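Long-range contact in putative NAD-dependent epimerase/dehydratase (Bacillus halodurans, PDB 3E8X), which binds NADP and is probably an NAD(P)-dependent epimerase or dehydratase of the short-chain dehydrogenase type, its substrate unknown: residues 124-135 and 162-172. Sequence-based numbering, arbitrary orientation.
Sequences KRFIMVSSVGTV and SLDYTIVRPGP. With NAP (NADP nicotinamide-adenine-dinucleotide phosphate), chain B.
Arg125 reaches across from strand 125-129 to hold Thr166 and the backbone of Asp164 on the neighbouring parallel strand. CB leaves the sheet on the side of Ile127, Val129, Thr166 and Val168; CG stands anti to the backbone N (chi1 -171°), and a bend at chi2 (60°) swings the chain over the partner strand. Arg125 CD passes 3.3 Å from Asp164 O, while NE donates a hydrogen bond to Val208 O. At the tip NH1 and NH2 both grip Thr166 OG1, with Arg125 NH1 2.8 Å from Thr166 OG1. NH1 also donates to Asp164 O. These oxygens lie near the guanidinium plane, and with Ile127 CD1 over one face they fix the rotation of the group. Asp164 O takes a second bond from Phe126 N, which arrives from the opposite face of the carbonyl plane.

From there the ladder runs on regularly: Phe126 O, Thr166 O, Met128 O (a selenomethionine) and Val168 O each accept an amide from the other segment, Val168 O from Ser130 N at 2.8 Å. On the other side of the sheet, Leu163 CD1 packs 3.6 Å from Phe126 CD1, and Met128 lies alongside Ile167; helices 100-121 and 145-160 cover Phe126 and Met128.

Near the end of the pairing, Arg169 runs extended from CG to NE. Thr134 OG1, which donates to Ser131 O, lies over its guanidinium face without bonding to it. Arg169 NH2 forms a salt bridge with Asp155, which also binds Ser130 OG. Val132 N bonds to Pro170 O at 3.0 Å, joining the loop after strand 125-129 to the partner strand beside the nicotinamide, where Ser131 OG approaches NAP C5N to 3.1 Å. Strands 125-129 and 164-174, linked through helix 145-160, make a beta-alpha-beta unit whose C-terminal ends border the cofactor, as in the Rossmann fold of short-chain dehydrogenases.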
loop_
_atom_site.group_PDB
_atom_site.type_symbol
_atom_site.label_atom_id
_atom_site.label_comp_id
_atom_site.label_asym_id
_atom_site.label_seq_id
_atom_site.Cartn_x
_atom_site.Cartn_y
_atom_site.Cartn_z
ATOM N N LYS A 124 -8.345 -9.012 19.729
ATOM C CA LYS A 124 -7.474 -7.893 20.123
ATOM C C LYS A 124 -5.993 -8.114 19.759
ATOM O O LYS A 124 -5.301 -7.192 19.377
ATOM C CB LYS A 124 -7.615 -7.595 21.644
ATOM C CG LYS A 124 -9.014 -7.105 22.044
ATOM C CD LYS A 124 -9.173 -5.541 22.063
ATOM C CE LYS A 124 -8.604 -4.707 20.824
ATOM N NZ LYS A 124 -7.781 -3.532 21.350
ATOM N N ARG A 125 -5.542 -9.341 19.876
ATOM C CA ARG A 125 -4.110 -9.652 19.790
ATOM C C ARG A 125 -3.672 -9.994 18.372
ATOM O O ARG A 125 -4.193 -10.906 17.750
ATOM C CB ARG A 125 -3.770 -10.756 20.798
ATOM C CG ARG A 125 -2.280 -11.014 20.971
ATOM C CD ARG A 125 -1.519 -9.788 21.465
ATOM N NE ARG A 125 -0.138 -10.063 21.907
ATOM C CZ ARG A 125 0.895 -9.277 21.637
ATOM N NH1 ARG A 125 0.742 -8.177 20.945
ATOM N NH2 ARG A 125 2.102 -9.590 22.056
ATOM N N PHE A 126 -2.708 -9.224 17.867
ATOM C CA PHE A 126 -2.238 -9.353 16.510
ATOM C C PHE A 126 -0.699 -9.262 16.463
ATOM O O PHE A 126 -0.099 -8.254 16.888
ATOM C CB PHE A 126 -2.883 -8.280 15.636
ATOM C CG PHE A 126 -2.797 -8.545 14.153
ATOM C CD1 PHE A 126 -3.943 -8.872 13.432
ATOM C CD2 PHE A 126 -1.591 -8.420 13.467
ATOM C CE1 PHE A 126 -3.870 -9.106 12.076
ATOM C CE2 PHE A 126 -1.512 -8.674 12.097
ATOM C CZ PHE A 126 -2.659 -9.014 11.401
ATOM N N ILE A 127 -0.068 -10.312 15.945
ATOM C CA ILE A 127 1.384 -10.315 15.716
ATOM C C ILE A 127 1.675 -10.302 14.197
ATOM O O ILE A 127 1.266 -11.196 13.450
ATOM C CB ILE A 127 2.065 -11.575 16.364
ATOM C CG1 ILE A 127 1.398 -11.929 17.737
ATOM C CG2 ILE A 127 3.637 -11.428 16.384
ATOM C CD1 ILE A 127 1.467 -10.864 18.757
HETATM N N MSE A 128 2.360 -9.250 13.756
HETATM C CA MSE A 128 2.821 -9.112 12.413
HETATM C C MSE A 128 4.265 -9.614 12.273
HETATM O O MSE A 128 5.160 -9.230 13.028
HETATM C CB MSE A 128 2.761 -7.652 12.019
HETATM C CG MSE A 128 3.465 -7.330 10.736
HETATM SE SE MSE A 128 2.385 -8.086 9.301
HETATM C CE MSE A 128 0.911 -6.877 9.204
ATOM N N VAL A 129 4.479 -10.503 11.306
ATOM C CA VAL A 129 5.825 -10.894 10.873
ATOM C C VAL A 129 6.159 -10.020 9.682
ATOM O O VAL A 129 5.658 -10.199 8.603
ATOM C CB VAL A 129 5.924 -12.395 10.525
ATOM C CG1 VAL A 129 7.343 -12.782 10.158
ATOM C CG2 VAL A 129 5.394 -13.225 11.698
ATOM N N SER A 130 7.019 -9.060 9.939
ATOM C CA SER A 130 7.430 -8.088 8.989
ATOM C C SER A 130 8.878 -8.373 8.556
ATOM O O SER A 130 9.237 -9.520 8.290
ATOM C CB SER A 130 7.272 -6.697 9.630
ATOM O OG SER A 130 7.534 -5.691 8.714
ATOM N N SER A 131 9.679 -7.324 8.404
ATOM C CA SER A 131 11.066 -7.433 7.922
ATOM C C SER A 131 11.856 -6.176 8.311
ATOM O O SER A 131 11.292 -5.088 8.392
ATOM C CB SER A 131 11.082 -7.608 6.390
ATOM O OG SER A 131 12.383 -7.764 5.811
ATOM N N VAL A 132 13.165 -6.330 8.556
ATOM C CA VAL A 132 14.086 -5.174 8.474
ATOM C C VAL A 132 14.082 -4.646 7.024
ATOM O O VAL A 132 13.704 -5.357 6.060
ATOM C CB VAL A 132 15.568 -5.535 8.889
ATOM C CG1 VAL A 132 15.608 -6.112 10.296
ATOM C CG2 VAL A 132 16.189 -6.504 7.857
ATOM N N GLY A 133 14.500 -3.402 6.864
ATOM C CA GLY A 133 14.419 -2.750 5.571
ATOM C C GLY A 133 13.211 -1.823 5.451
ATOM O O GLY A 133 13.063 -1.101 4.467
ATOM N N THR A 134 12.327 -1.855 6.447
ATOM C CA THR A 134 11.028 -1.214 6.347
ATOM C C THR A 134 11.036 0.198 6.916
ATOM O O THR A 134 10.212 0.998 6.555
ATOM C CB THR A 134 9.943 -2.052 7.026
ATOM O OG1 THR A 134 10.437 -2.464 8.306
ATOM C CG2 THR A 134 9.604 -3.253 6.168
ATOM N N VAL A 135 11.984 0.508 7.784
ATOM C CA VAL A 135 12.104 1.889 8.307
ATOM C C VAL A 135 12.440 2.869 7.185
ATOM O O VAL A 135 11.961 4.013 7.164
ATOM C CB VAL A 135 13.143 1.962 9.475
ATOM C CG1 VAL A 135 13.478 3.386 9.806
ATOM C CG2 VAL A 135 12.579 1.238 10.714
ATOM N N SER A 162 -6.814 -0.340 15.975
ATOM C CA SER A 162 -7.097 -0.398 17.402
ATOM C C SER A 162 -6.577 -1.670 18.081
ATOM O O SER A 162 -6.916 -1.928 19.232
ATOM C CB SER A 162 -8.604 -0.357 17.602
ATOM O OG SER A 162 -9.129 -1.628 17.242
ATOM N N LEU A 163 -5.769 -2.469 17.385
ATOM C CA LEU A 163 -5.380 -3.787 17.869
ATOM C C LEU A 163 -4.222 -3.756 18.880
ATOM O O LEU A 163 -3.419 -2.836 18.909
ATOM C CB LEU A 163 -5.036 -4.693 16.683
ATOM C CG LEU A 163 -6.127 -4.965 15.648
ATOM C CD1 LEU A 163 -5.524 -5.822 14.485
ATOM C CD2 LEU A 163 -7.372 -5.633 16.247
ATOM N N ASP A 164 -4.153 -4.787 19.716
ATOM C CA ASP A 164 -3.055 -4.944 20.659
ATOM C C ASP A 164 -1.941 -5.656 19.904
ATOM O O ASP A 164 -1.811 -6.877 19.967
ATOM C CB ASP A 164 -3.497 -5.773 21.851
ATOM C CG ASP A 164 -4.380 -5.023 22.810
ATOM O OD1 ASP A 164 -4.446 -3.769 22.767
ATOM O OD2 ASP A 164 -5.011 -5.723 23.628
ATOM N N TYR A 165 -1.146 -4.882 19.194
ATOM C CA TYR A 165 -0.258 -5.439 18.189
ATOM C C TYR A 165 1.148 -5.599 18.720
ATOM O O TYR A 165 1.543 -4.940 19.663
ATOM C CB TYR A 165 -0.248 -4.597 16.886
ATOM C CG TYR A 165 0.373 -3.212 16.999
ATOM C CD1 TYR A 165 1.746 -3.033 16.884
ATOM C CD2 TYR A 165 -0.419 -2.069 17.207
ATOM C CE1 TYR A 165 2.331 -1.768 16.993
ATOM C CE2 TYR A 165 0.179 -0.784 17.332
ATOM C CZ TYR A 165 1.540 -0.655 17.199
ATOM O OH TYR A 165 2.137 0.583 17.321
ATOM N N THR A 166 1.902 -6.476 18.065
ATOM C CA THR A 166 3.380 -6.477 18.142
ATOM C C THR A 166 3.842 -6.768 16.722
ATOM O O THR A 166 3.320 -7.688 16.073
ATOM C CB THR A 166 3.931 -7.579 19.095
ATOM O OG1 THR A 166 3.364 -7.424 20.396
ATOM C CG2 THR A 166 5.466 -7.475 19.176
ATOM N N ILE A 167 4.799 -5.968 16.269
ATOM C CA ILE A 167 5.470 -6.109 14.962
ATOM C C ILE A 167 6.942 -6.545 15.163
ATOM O O ILE A 167 7.769 -5.858 15.817
ATOM C CB ILE A 167 5.458 -4.803 14.089
ATOM C CG1 ILE A 167 4.012 -4.296 13.819
ATOM C CG2 ILE A 167 6.173 -5.021 12.763
ATOM C CD1 ILE A 167 3.914 -2.787 13.454
ATOM N N VAL A 168 7.195 -7.738 14.625
ATOM C CA VAL A 168 8.508 -8.417 14.642
ATOM C C VAL A 168 9.114 -8.266 13.257
ATOM O O VAL A 168 8.563 -8.753 12.287
ATOM C CB VAL A 168 8.339 -9.916 15.011
ATOM C CG1 VAL A 168 9.708 -10.598 15.268
ATOM C CG2 VAL A 168 7.418 -10.024 16.243
ATOM N N ARG A 169 10.260 -7.590 13.196
ATOM C CA ARG A 169 10.988 -7.376 11.946
ATOM C C ARG A 169 12.273 -8.204 11.927
ATOM O O ARG A 169 13.331 -7.711 12.325
ATOM C CB ARG A 169 11.294 -5.869 11.783
ATOM C CG ARG A 169 10.038 -5.063 11.537
ATOM C CD ARG A 169 10.231 -3.568 11.640
ATOM N NE ARG A 169 9.075 -2.902 11.056
ATOM C CZ ARG A 169 8.917 -1.588 10.965
ATOM N NH1 ARG A 169 9.819 -0.752 11.437
ATOM N NH2 ARG A 169 7.855 -1.114 10.342
ATOM N N PRO A 170 12.200 -9.478 11.476
ATOM C CA PRO A 170 13.444 -10.226 11.375
ATOM C C PRO A 170 14.388 -9.663 10.329
ATOM O O PRO A 170 13.941 -9.085 9.325
ATOM C CB PRO A 170 13.016 -11.644 10.982
ATOM C CG PRO A 170 11.557 -11.640 10.871
ATOM C CD PRO A 170 11.038 -10.259 11.045
ATOM N N GLY A 171 15.683 -9.841 10.579
ATOM C CA GLY A 171 16.734 -9.755 9.562
ATOM C C GLY A 171 16.586 -10.806 8.467
ATOM O O GLY A 171 15.608 -11.574 8.450
ATOM N N PRO A 172 17.562 -10.858 7.542
ATOM C CA PRO A 172 17.665 -11.902 6.520
ATOM C C PRO A 172 17.455 -13.290 7.132
ATOM O O PRO A 172 18.059 -13.587 8.145
ATOM C CB PRO A 172 19.109 -11.741 6.017
ATOM C CG PRO A 172 19.373 -10.223 6.176
ATOM C CD PRO A 172 18.697 -9.902 7.480
HETATM P PA NAP B . 7.191 -18.753 3.145
HETATM O O1A NAP B . 7.143 -18.228 1.706
HETATM O O2A NAP B . 7.846 -20.086 3.437
HETATM O O5B NAP B . 5.672 -18.675 3.701
HETATM C C5B NAP B . 4.605 -17.994 3.017
HETATM C C4B NAP B . 3.264 -18.718 3.124
HETATM O O4B NAP B . 2.262 -17.816 2.622
HETATM C C3B NAP B . 3.138 -20.023 2.298
HETATM O O3B NAP B . 2.810 -21.186 3.080
HETATM C C2B NAP B . 1.992 -19.758 1.335
HETATM O O2B NAP B . 1.113 -20.875 1.052
HETATM C C1B NAP B . 1.239 -18.638 2.070
HETATM N N9A NAP B . 0.318 -17.950 1.129
HETATM C C8A NAP B . 0.628 -17.454 -0.079
HETATM N N7A NAP B . -0.490 -16.955 -0.642
HETATM C C5A NAP B . -1.500 -17.142 0.232
HETATM C C6A NAP B . -2.866 -16.844 0.218
HETATM N N6A NAP B . -3.413 -16.223 -0.848
HETATM N N1A NAP B . -3.658 -17.192 1.257
HETATM C C2A NAP B . -3.125 -17.813 2.311
HETATM N N3A NAP B . -1.813 -18.119 2.363
HETATM C C4A NAP B . -0.982 -17.789 1.338
HETATM O O3 NAP B . 7.962 -17.615 4.034
HETATM P PN NAP B . 8.831 -17.815 5.402
HETATM O O1N NAP B . 10.243 -18.105 4.972
HETATM O O2N NAP B . 7.982 -18.663 6.322
HETATM O O5D NAP B . 8.997 -16.332 5.994
HETATM C C5D NAP B . 7.933 -15.697 6.692
HETATM C C4D NAP B . 7.915 -14.238 6.271
HETATM O O4D NAP B . 9.120 -13.569 6.647
HETATM C C3D NAP B . 7.811 -14.094 4.760
HETATM O O3D NAP B . 6.428 -14.166 4.380
HETATM C C2D NAP B . 8.556 -12.789 4.460
HETATM O O2D NAP B . 7.691 -11.715 4.158
HETATM C C1D NAP B . 9.332 -12.458 5.757
HETATM N N1N NAP B . 10.794 -12.181 5.599
HETATM C C2N NAP B . 11.597 -12.929 4.803
HETATM C C3N NAP B . 12.974 -12.635 4.704
HETATM C C7N NAP B . 13.922 -13.460 3.862
HETATM O O7N NAP B . 15.145 -13.367 4.078
HETATM N N7N NAP B . 13.409 -14.306 2.953
HETATM C C4N NAP B . 13.500 -11.566 5.433
HETATM C C5N NAP B . 12.658 -10.823 6.242
HETATM C C6N NAP B . 11.316 -11.159 6.305
HETATM P P2B NAP B . 1.522 -22.207 0.193
HETATM O O1X NAP B . 2.119 -23.173 1.181
HETATM O O2X NAP B . 0.190 -22.703 -0.362
HETATM O O3X NAP B . 2.538 -21.691 -0.805
HETATM O O HOH W 1 13.522 -10.614 6.944
#